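Purine nucleoside phosphorylase (Thermus thermophilus, PDB 1ODK) probably catalyses the reversible phosphorolysis of purine nucleosides, releasing the free base and ribose 1-phosphate, as a hexameric member of the phosphorylase superfamily. Local coordinates at residues W28-F33 / V221-E226; A82-R87 / V194-A198; A136-R140 / E230-V235. All coordinates share one frame; numbering follows the deposited sequence.

Contact 1 (W28-F33 / V221-E226); sequences WIAKTF and VRRMVE
Val225 packs against both Ile29 and Phe33. Its CG1 lies over one face of the Phe33 ring in a CH-pi contact, 4.0 Å from the ring centroid and 19° off the normal, and also touches Ile29 CG2; CG2 meets Ile29 CD1 at 3.8 Å and the edge of the Trp28 ring. Trp28 adds the outer apolar layer: with CG anti to the backbone N (chi1 176°), the far rim of its six-membered ring meets segment 221-226, bringing CH2 to 3.8 Å from Arg222 CA at the ring edge and CZ3 to 4.0 Å from Val221 CG1. Arg222 CG also borders the Phe33 ring edge at CZ.

Polar bonds run within each helix. Thr32 OG1 bonds to Trp28 O at 2.7 Å, reaching it from the opposite face to the Thr32 amide. The Arg222 chain bends at chi3, and NH1 makes a salt bridge to Glu226 OE2 (3.1 Å), approaching from above the carboxylate plane; Tyr146 OH bonds to both side chains, and Glu219 takes Arg222 NH2. An alanine in place of Arg222 would probably leave Glu226 without this charge partner and uncover the rim of the Phe33 ring.

The axes of segments 28-33 and 221-226 cross at -70°, and what joins them is apolar: shape fit between aliphatic branches and ring surfaces, with charge pairing kept to the flank of helix 214-233.

Contact 2 (A82-R87 / V194-A198); sequences ARVLVR and VRTGA
Val194 overlaps the turn that leads into strand 84-93: its CB sits 3.5 Å from Arg83 O, CG1 touches Ala82 O, and CG2 meets Leu85 CD1 at 4.1 Å. That last methyl lies between the backbone N and the carbonyl carbon of its own residue, a placement that turns it to the leucine branch.

Beyond this entry the short strand segments 84-87 and 195-198 run side by side and parallel, 14° apart, with Leu85 paired to Thr196 and Val86 to Gly197. The amides alternate in the parallel manner. Arg195 N donates to Arg83 O, and Leu85 N returns a bond to Arg195 O at 2.8 Å, both nearly along the C=O axis. The next bond, Gly197 N to Leu85 O, is weak at 3.1 Å and bent to 134°; Arg87 N to Gly197 O recovers to 2.9 Å, though its donor is tilted 26° from the carbonyl plane. CA-H...O contacts fill in between, among them Thr196 CA to Leu85 O at 3.1 Å.

Side chains sort by sheet face. Leu85, Thr196, Arg87 and Ala198 share one; there the CB atoms of Arg87 and Ala198 lie 4.0 Å apart, and the extended arginine chain leads away to salt bridges with Glu179 and Glu181. Val84, Val86 and Arg195 point to the other face, where Gly197 adds no side chain.

This is the parallel core of the alpha/beta fold, covered on both sides: helix 182-192 packs on Thr196 and Ala198 through Phe186, helices 214-233 and 131-144 pack on Val86, and strand 16-20 bonds to the far edge of strand 84-93.

Contact 3 (A136-R140 / E230-V235); sequences ALWRR and EAVLEV
The Arg140 guanidinium carries Glu234 OE2 over one face, 3.0 Å above its plane and offset toward the rim, while the carboxylate stands almost upright against it, the planes 87° apart. NE and OE2 are 3.1 Å apart, yet no N-H points at the oxygen, making this salt bridge one of charges alone. The guanidinium crowns a helix-helix packing on one side of the alpha/beta fold, where helix 131-144 lies beside the C-terminal end of the chain.

Below the charges the contact is small and close. Ala136 and Ala231 face each other, CB to CB 4.1 Å, and the absence of longer side chains lets their CA atoms come within 5.1 Å. Ala136 CB also touches Glu234 CB and Val235 CG1. From the sheet side Leu137 turns its CD2 onto Ala231 CB at 3.4 Å, tighter than usual for two carbons.

Arg140 is bent at chi2 (-54°) and chi3 (96°), which folds its chain over the first turn of segment 230-235: CG rests near Ala231 N, and CD lies 3.8 Å from Glu230 CB. Glu230 OE1 is bonded by Tyr53 OH and salt-bridged to Lys54, while the C-terminal carboxylate of Val235 pairs with Arg16. On the far side of helix 131-144, Trp138 makes a cation-pi contact with Arg135 of a second subunit. One water joins the charged ends, accepting from Arg140 NH1 at 2.6 Å and donating to Glu230 OE2 at 2.9 Å.

Overall arrangement
Contact 2 lies in the central mixed sheet, pairing strands 84-93 and 195-205, whereas contacts 1 and 3 are helix packings that share helix 214-233. The centres of contacts 1 and 3 are about 15 Å apart, and the centre of contact 2 is about 11 Å from that of contact 3 and about 17 Å from that of contact 1. Contacts 2 and 3 touch: Val86 and Val84 meet Val232, and Val84 also meets Val235. Along the chain, segments 28-33, 82-87 and 136-140 come first, followed by 194-198, 221-226 and 230-235. Helix 214-233 thus packs against helices 23-33 and 131-144, and its last turn also meets strand 84-93, within one alpha/beta subunit of the hexamer.

Contact 1 (W28-F33 / V221-E226)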
loop_
_atom_site.group_PDB
_atom_site.type_symbol
_atom_site.label_atom_id
_atom_site.label_comp_id
_atom_site.label_asym_id
_atom_site.label_seq_id
_atom_site.Cartn_x
_atom_site.Cartn_y
_atom_site.Cartn_z
ATOM N N TRP B 28 10.097 -10.924 39.567
ATOM C CA TRP B 28 9.273 -11.894 40.278
ATOM C C TRP B 28 9.552 -13.319 39.802
ATOM O O TRP B 28 9.639 -14.250 40.607
ATOM C CB TRP B 28 7.790 -11.577 40.077
ATOM C CG TRP B 28 6.893 -12.587 40.697
ATOM C CD1 TRP B 28 6.555 -12.690 42.013
ATOM C CD2 TRP B 28 6.246 -13.679 40.028
ATOM N NE1 TRP B 28 5.736 -13.781 42.209
ATOM C CE2 TRP B 28 5.532 -14.404 41.005
ATOM C CE3 TRP B 28 6.205 -14.114 38.696
ATOM C CZ2 TRP B 28 4.781 -15.543 40.694
ATOM C CZ3 TRP B 28 5.457 -15.247 38.386
ATOM C CH2 TRP B 28 4.756 -15.947 39.383
ATOM N N ILE B 29 9.688 -13.486 38.490
ATOM C CA ILE B 29 9.958 -14.800 37.916
ATOM C C ILE B 29 11.307 -15.334 38.391
ATOM O O ILE B 29 11.416 -16.479 38.828
ATOM C CB ILE B 29 9.986 -14.749 36.367
ATOM C CG1 ILE B 29 8.600 -14.405 35.820
ATOM C CG2 ILE B 29 10.456 -16.085 35.810
ATOM C CD1 ILE B 29 8.607 -14.149 34.322
ATOM N N ALA B 30 12.333 -14.501 38.293
ATOM C CA ALA B 30 13.671 -14.903 38.695
ATOM C C ALA B 30 13.730 -15.327 40.160
ATOM O O ALA B 30 14.243 -16.396 40.485
ATOM C CB ALA B 30 14.652 -13.767 38.436
ATOM N N LYS B 31 13.197 -14.487 41.040
ATOM C CA LYS B 31 13.210 -14.769 42.470
ATOM C C LYS B 31 12.309 -15.926 42.887
ATOM O O LYS B 31 12.637 -16.672 43.811
ATOM C CB LYS B 31 12.822 -13.506 43.245
ATOM C CG LYS B 31 13.906 -12.436 43.228
ATOM C CD LYS B 31 13.442 -11.130 43.852
ATOM C CE LYS B 31 14.633 -10.241 44.196
ATOM N NZ LYS B 31 15.567 -10.088 43.044
ATOM N N THR B 32 11.183 -16.083 42.198
ATOM C CA THR B 32 10.224 -17.135 42.516
ATOM C C THR B 32 10.569 -18.528 41.980
ATOM O O THR B 32 10.378 -19.527 42.677
ATOM C CB THR B 32 8.811 -16.760 42.002
ATOM O OG1 THR B 32 8.380 -15.548 42.629
ATOM C CG2 THR B 32 7.813 -17.860 42.312
ATOM N N PHE B 33 11.086 -18.595 40.758
ATOM C CA PHE B 33 11.392 -19.882 40.139
ATOM C C PHE B 33 12.852 -20.299 40.001
ATOM O O PHE B 33 13.144 -21.489 39.876
ATOM C CB PHE B 33 10.765 -19.948 38.739
ATOM C CG PHE B 33 9.268 -19.863 38.731
ATOM C CD1 PHE B 33 8.624 -18.631 38.815
ATOM C CD2 PHE B 33 8.497 -21.019 38.629
ATOM C CE1 PHE B 33 7.234 -18.551 38.793
ATOM C CE2 PHE B 33 7.102 -20.951 38.607
ATOM C CZ PHE B 33 6.470 -19.713 38.689
ATOM N N VAL B 221 -0.577 -15.406 35.334
ATOM C CA VAL B 221 0.842 -15.178 35.090
ATOM C C VAL B 221 1.683 -16.333 35.641
ATOM O O VAL B 221 2.632 -16.792 34.998
ATOM C CB VAL B 221 1.308 -13.863 35.749
ATOM C CG1 VAL B 221 2.835 -13.774 35.725
ATOM C CG2 VAL B 221 0.683 -12.671 35.017
ATOM N N ARG B 222 1.342 -16.803 36.835
ATOM C CA ARG B 222 2.092 -17.904 37.434
ATOM C C ARG B 222 1.987 -19.162 36.575
ATOM O O ARG B 222 2.983 -19.848 36.340
ATOM C CB ARG B 222 1.573 -18.213 38.843
ATOM C CG ARG B 222 2.424 -19.239 39.598
ATOM C CD ARG B 222 1.670 -19.809 40.793
ATOM N NE ARG B 222 0.522 -20.613 40.378
ATOM C CZ ARG B 222 0.611 -21.786 39.753
ATOM N NH1 ARG B 222 1.797 -22.305 39.470
ATOM N NH2 ARG B 222 -0.489 -22.437 39.402
ATOM N N ARG B 223 0.778 -19.459 36.107
ATOM C CA ARG B 223 0.542 -20.640 35.280
ATOM C C ARG B 223 1.321 -20.567 33.974
ATOM O O ARG B 223 1.935 -21.544 33.538
ATOM C CB ARG B 223 -0.949 -20.769 34.967
ATOM C CG ARG B 223 -1.838 -20.944 36.187
ATOM C CD ARG B 223 -3.308 -20.876 35.797
ATOM N NE ARG B 223 -4.183 -21.195 36.921
ATOM C CZ ARG B 223 -5.506 -21.254 36.841
ATOM N NH1 ARG B 223 -6.113 -21.011 35.686
ATOM N NH2 ARG B 223 -6.223 -21.560 37.915
ATOM N N MET B 224 1.282 -19.398 33.347
ATOM C CA MET B 224 1.976 -19.179 32.089
ATOM C C MET B 224 3.496 -19.371 32.217
ATOM O O MET B 224 4.128 -19.985 31.354
ATOM C CB MET B 224 1.629 -17.774 31.583
ATOM C CG MET B 224 2.703 -17.068 30.807
ATOM S SD MET B 224 2.083 -15.460 30.311
ATOM C CE MET B 224 2.505 -14.443 31.715
ATOM N N VAL B 225 4.078 -18.850 33.294
ATOM C CA VAL B 225 5.518 -18.973 33.520
ATOM C C VAL B 225 5.925 -20.425 33.776
ATOM O O VAL B 225 6.946 -20.893 33.269
ATOM C CB VAL B 225 5.965 -18.094 34.715
ATOM C CG1 VAL B 225 7.439 -18.341 35.035
ATOM C CG2 VAL B 225 5.740 -16.618 34.377
ATOM N N GLU B 226 5.126 -21.137 34.567
ATOM C CA GLU B 226 5.408 -22.538 34.860
ATOM C C GLU B 226 5.403 -23.334 33.553
ATOM O O GLU B 226 6.267 -24.185 33.326
ATOM C CB GLU B 226 4.353 -23.105 35.812
ATOM C CG GLU B 226 4.592 -24.558 36.199
ATOM C CD GLU B 226 3.519 -25.105 37.125
ATOM O OE1 GLU B 226 3.678 -26.249 37.603
ATOM O OE2 GLU B 226 2.518 -24.399 37.371
#

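Contact 2 (A82-R87 / V194-A198)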
loop_
_atom_site.group_PDB
_atom_site.type_symbol
_atom_site.label_atom_id
_atom_site.label_comp_id
_atom_site.label_asym_id
_atom_site.label_seq_id
_atom_site.Cartn_x
_atom_site.Cartn_y
_atom_site.Cartn_z
ATOM N N ALA B 82 21.569 -16.306 23.204
ATOM C CA ALA B 82 20.238 -16.877 23.402
ATOM C C ALA B 82 19.894 -17.754 22.200
ATOM O O ALA B 82 20.130 -17.367 21.054
ATOM C CB ALA B 82 19.196 -15.763 23.575
ATOM N N ARG B 83 19.338 -18.934 22.469
ATOM C CA ARG B 83 18.981 -19.886 21.419
ATOM C C ARG B 83 17.508 -20.280 21.445
ATOM O O ARG B 83 16.925 -20.604 20.410
ATOM C CB ARG B 83 19.851 -21.139 21.548
ATOM C CG ARG B 83 21.325 -20.858 21.322
ATOM C CD ARG B 83 21.590 -20.519 19.860
ATOM N NE ARG B 83 22.723 -19.611 19.693
ATOM C CZ ARG B 83 23.945 -19.823 20.174
ATOM N NH1 ARG B 83 24.211 -20.925 20.865
ATOM N NH2 ARG B 83 24.901 -18.924 19.969
ATOM N N VAL B 84 16.921 -20.264 22.636
ATOM C CA VAL B 84 15.514 -20.598 22.822
ATOM C C VAL B 84 14.888 -19.439 23.594
ATOM O O VAL B 84 15.230 -19.201 24.752
ATOM C CB VAL B 84 15.357 -21.913 23.621
ATOM C CG1 VAL B 84 13.890 -22.234 23.816
ATOM C CG2 VAL B 84 16.056 -23.055 22.883
ATOM N N LEU B 85 13.978 -18.713 22.950
ATOM C CA LEU B 85 13.352 -17.563 23.591
ATOM C C LEU B 85 11.838 -17.658 23.611
ATOM O O LEU B 85 11.194 -17.728 22.560
ATOM C CB LEU B 85 13.775 -16.269 22.882
ATOM C CG LEU B 85 15.283 -16.047 22.735
ATOM C CD1 LEU B 85 15.794 -16.856 21.553
ATOM C CD2 LEU B 85 15.583 -14.573 22.509
ATOM N N VAL B 86 11.273 -17.647 24.812
ATOM C CA VAL B 86 9.831 -17.749 24.962
ATOM C C VAL B 86 9.222 -16.514 25.607
ATOM O O VAL B 86 9.504 -16.191 26.764
ATOM C CB VAL B 86 9.445 -19.002 25.794
ATOM C CG1 VAL B 86 7.933 -19.052 26.021
ATOM C CG2 VAL B 86 9.911 -20.263 25.069
ATOM N N ARG B 87 8.397 -15.810 24.841
ATOM C CA ARG B 87 7.724 -14.636 25.366
ATOM C C ARG B 87 6.628 -15.081 26.324
ATOM O O ARG B 87 5.896 -16.034 26.054
ATOM C CB ARG B 87 7.094 -13.805 24.237
ATOM C CG ARG B 87 6.076 -12.765 24.734
ATOM C CD ARG B 87 5.657 -11.789 23.636
ATOM N NE ARG B 87 4.355 -11.171 23.907
ATOM C CZ ARG B 87 4.094 -10.370 24.935
ATOM N NH1 ARG B 87 5.047 -10.067 25.811
ATOM N NH2 ARG B 87 2.870 -9.882 25.094
ATOM N N VAL B 194 17.003 -18.933 15.416
ATOM C CA VAL B 194 16.854 -19.358 16.802
ATOM C C VAL B 194 15.415 -19.823 17.007
ATOM O O VAL B 194 14.546 -19.541 16.186
ATOM C CB VAL B 194 17.209 -18.224 17.808
ATOM C CG1 VAL B 194 18.709 -17.964 17.788
ATOM C CG2 VAL B 194 16.452 -16.945 17.472
ATOM N N ARG B 195 15.170 -20.542 18.094
ATOM C CA ARG B 195 13.841 -21.068 18.375
ATOM C C ARG B 195 13.054 -20.171 19.307
ATOM O O ARG B 195 13.494 -19.887 20.422
ATOM C CB ARG B 195 13.968 -22.464 18.976
ATOM C CG ARG B 195 14.703 -23.433 18.068
ATOM C CD ARG B 195 14.813 -24.820 18.687
ATOM N NE ARG B 195 15.228 -25.804 17.693
ATOM C CZ ARG B 195 15.312 -27.111 17.920
ATOM N NH1 ARG B 195 15.010 -27.598 19.118
ATOM N NH2 ARG B 195 15.689 -27.931 16.947
ATOM N N THR B 196 11.883 -19.736 18.849
ATOM C CA THR B 196 11.035 -18.856 19.638
ATOM C C THR B 196 9.642 -19.416 19.878
ATOM O O THR B 196 9.219 -20.383 19.249
ATOM C CB THR B 196 10.885 -17.472 18.960
ATOM O OG1 THR B 196 10.200 -17.623 17.709
ATOM C CG2 THR B 196 12.257 -16.858 18.696
ATOM N N GLY B 197 8.930 -18.783 20.798
ATOM C CA GLY B 197 7.585 -19.198 21.124
ATOM C C GLY B 197 6.956 -18.132 21.993
ATOM O O GLY B 197 7.641 -17.225 22.474
ATOM N N ALA B 198 5.649 -18.229 22.189
ATOM C CA ALA B 198 4.950 -17.265 23.017
ATOM C C ALA B 198 3.714 -17.862 23.662
ATOM O O ALA B 198 2.934 -18.567 23.020
ATOM C CB ALA B 198 4.558 -16.034 22.184
#

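Contact 3 (A136-R140 / E230-V235)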
loop_
_atom_site.group_PDB
_atom_site.type_symbol
_atom_site.label_atom_id
_atom_site.label_comp_id
_atom_site.label_asym_id
_atom_site.label_seq_id
_atom_site.Cartn_x
_atom_site.Cartn_y
_atom_site.Cartn_z
ATOM N N ALA B 136 6.078 -27.952 22.379
ATOM C CA ALA B 136 6.397 -28.122 23.794
ATOM C C ALA B 136 5.499 -27.278 24.693
ATOM O O ALA B 136 5.069 -27.738 25.749
ATOM C CB ALA B 136 7.866 -27.782 24.045
ATOM N N LEU B 137 5.224 -26.040 24.285
ATOM C CA LEU B 137 4.360 -25.166 25.075
ATOM C C LEU B 137 2.947 -25.747 25.138
ATOM O O LEU B 137 2.307 -25.749 26.192
ATOM C CB LEU B 137 4.318 -23.758 24.466
ATOM C CG LEU B 137 5.579 -22.896 24.613
ATOM C CD1 LEU B 137 5.472 -21.644 23.732
ATOM C CD2 LEU B 137 5.757 -22.513 26.085
ATOM N N TRP B 138 2.467 -26.245 24.002
ATOM C CA TRP B 138 1.133 -26.837 23.930
ATOM C C TRP B 138 1.075 -28.082 24.823
ATOM O O TRP B 138 0.152 -28.245 25.627
ATOM C CB TRP B 138 0.822 -27.218 22.479
ATOM C CG TRP B 138 -0.613 -27.564 22.205
ATOM C CD1 TRP B 138 -1.602 -27.790 23.121
ATOM C CD2 TRP B 138 -1.210 -27.757 20.915
ATOM N NE1 TRP B 138 -2.777 -28.114 22.480
ATOM C CE2 TRP B 138 -2.563 -28.102 21.126
ATOM C CE3 TRP B 138 -0.728 -27.675 19.599
ATOM C CZ2 TRP B 138 -3.448 -28.365 20.069
ATOM C CZ3 TRP B 138 -1.607 -27.938 18.544
ATOM C CH2 TRP B 138 -2.952 -28.279 18.789
ATOM N N ARG B 139 2.067 -28.954 24.680
ATOM C CA ARG B 139 2.128 -30.179 25.473
ATOM C C ARG B 139 2.182 -29.920 26.975
ATOM O O ARG B 139 1.524 -30.615 27.757
ATOM C CB ARG B 139 3.341 -31.015 25.062
ATOM C CG ARG B 139 3.131 -31.776 23.771
ATOM C CD ARG B 139 4.396 -32.477 23.322
ATOM N NE ARG B 139 4.167 -33.279 22.124
ATOM C CZ ARG B 139 5.129 -33.881 21.436
ATOM N NH1 ARG B 139 6.392 -33.771 21.827
ATOM N NH2 ARG B 139 4.829 -34.598 20.359
ATOM N N ARG B 140 2.970 -28.933 27.383
ATOM C CA ARG B 140 3.075 -28.618 28.804
ATOM C C ARG B 140 1.776 -28.006 29.327
ATOM O O ARG B 140 1.364 -28.285 30.453
ATOM C CB ARG B 140 4.250 -27.667 29.058
ATOM C CG ARG B 140 5.634 -28.279 28.835
ATOM C CD ARG B 140 5.823 -29.560 29.652
ATOM N NE ARG B 140 5.531 -30.755 28.863
ATOM C CZ ARG B 140 5.118 -31.915 29.371
ATOM N NH1 ARG B 140 4.938 -32.048 30.679
ATOM N NH2 ARG B 140 4.885 -32.946 28.564
ATOM N N GLU B 230 8.850 -25.132 31.982
ATOM C CA GLU B 230 8.809 -26.558 31.695
ATOM C C GLU B 230 9.067 -26.818 30.213
ATOM O O GLU B 230 9.771 -27.762 29.844
ATOM C CB GLU B 230 7.447 -27.126 32.093
ATOM C CG GLU B 230 7.241 -27.189 33.591
ATOM C CD GLU B 230 8.230 -28.126 34.257
ATOM O OE1 GLU B 230 8.975 -27.680 35.153
ATOM O OE2 GLU B 230 8.262 -29.314 33.877
ATOM N N ALA B 231 8.502 -25.965 29.367
ATOM C CA ALA B 231 8.653 -26.096 27.924
ATOM C C ALA B 231 10.081 -25.894 27.415
ATOM O O ALA B 231 10.559 -26.673 26.586
ATOM C CB ALA B 231 7.704 -25.118 27.215
ATOM N N VAL B 232 10.767 -24.858 27.897
ATOM C CA VAL B 232 12.126 -24.602 27.421
ATOM C C VAL B 232 13.102 -25.706 27.784
ATOM O O VAL B 232 14.135 -25.862 27.135
ATOM C CB VAL B 232 12.693 -23.244 27.927
ATOM C CG1 VAL B 232 11.874 -22.103 27.351
ATOM C CG2 VAL B 232 12.704 -23.194 29.443
ATOM N N LEU B 233 12.778 -26.471 28.818
ATOM C CA LEU B 233 13.639 -27.574 29.219
ATOM C C LEU B 233 13.422 -28.757 28.274
ATOM O O LEU B 233 14.277 -29.631 28.157
ATOM C CB LEU B 233 13.342 -27.987 30.666
ATOM C CG LEU B 233 14.272 -27.404 31.742
ATOM C CD1 LEU B 233 14.331 -25.891 31.635
ATOM C CD2 LEU B 233 13.779 -27.835 33.116
ATOM N N GLU B 234 12.279 -28.758 27.590
ATOM C CA GLU B 234 11.917 -29.819 26.650
ATOM C C GLU B 234 12.621 -29.668 25.308
ATOM O O GLU B 234 12.613 -30.584 24.490
ATOM C CB GLU B 234 10.407 -29.813 26.409
ATOM C CG GLU B 234 9.574 -30.016 27.652
ATOM C CD GLU B 234 9.491 -31.469 28.063
ATOM O OE1 GLU B 234 10.551 -32.116 28.202
ATOM O OE2 GLU B 234 8.359 -31.961 28.251
ATOM N N VAL B 235 13.210 -28.502 25.075
ATOM C CA VAL B 235 13.905 -28.241 23.821
ATOM C C VAL B 235 15.371 -27.915 24.071
ATOM O O VAL B 235 16.173 -28.066 23.125
ATOM C CB VAL B 235 13.249 -27.071 23.046
ATOM C CG1 VAL B 235 11.827 -27.443 22.647
ATOM C CG2 VAL B 235 13.240 -25.815 23.902
ATOM O OXT VAL B 235 15.696 -27.502 25.206
HETATM O O HOH W 1 6.037 -30.655 32.575
#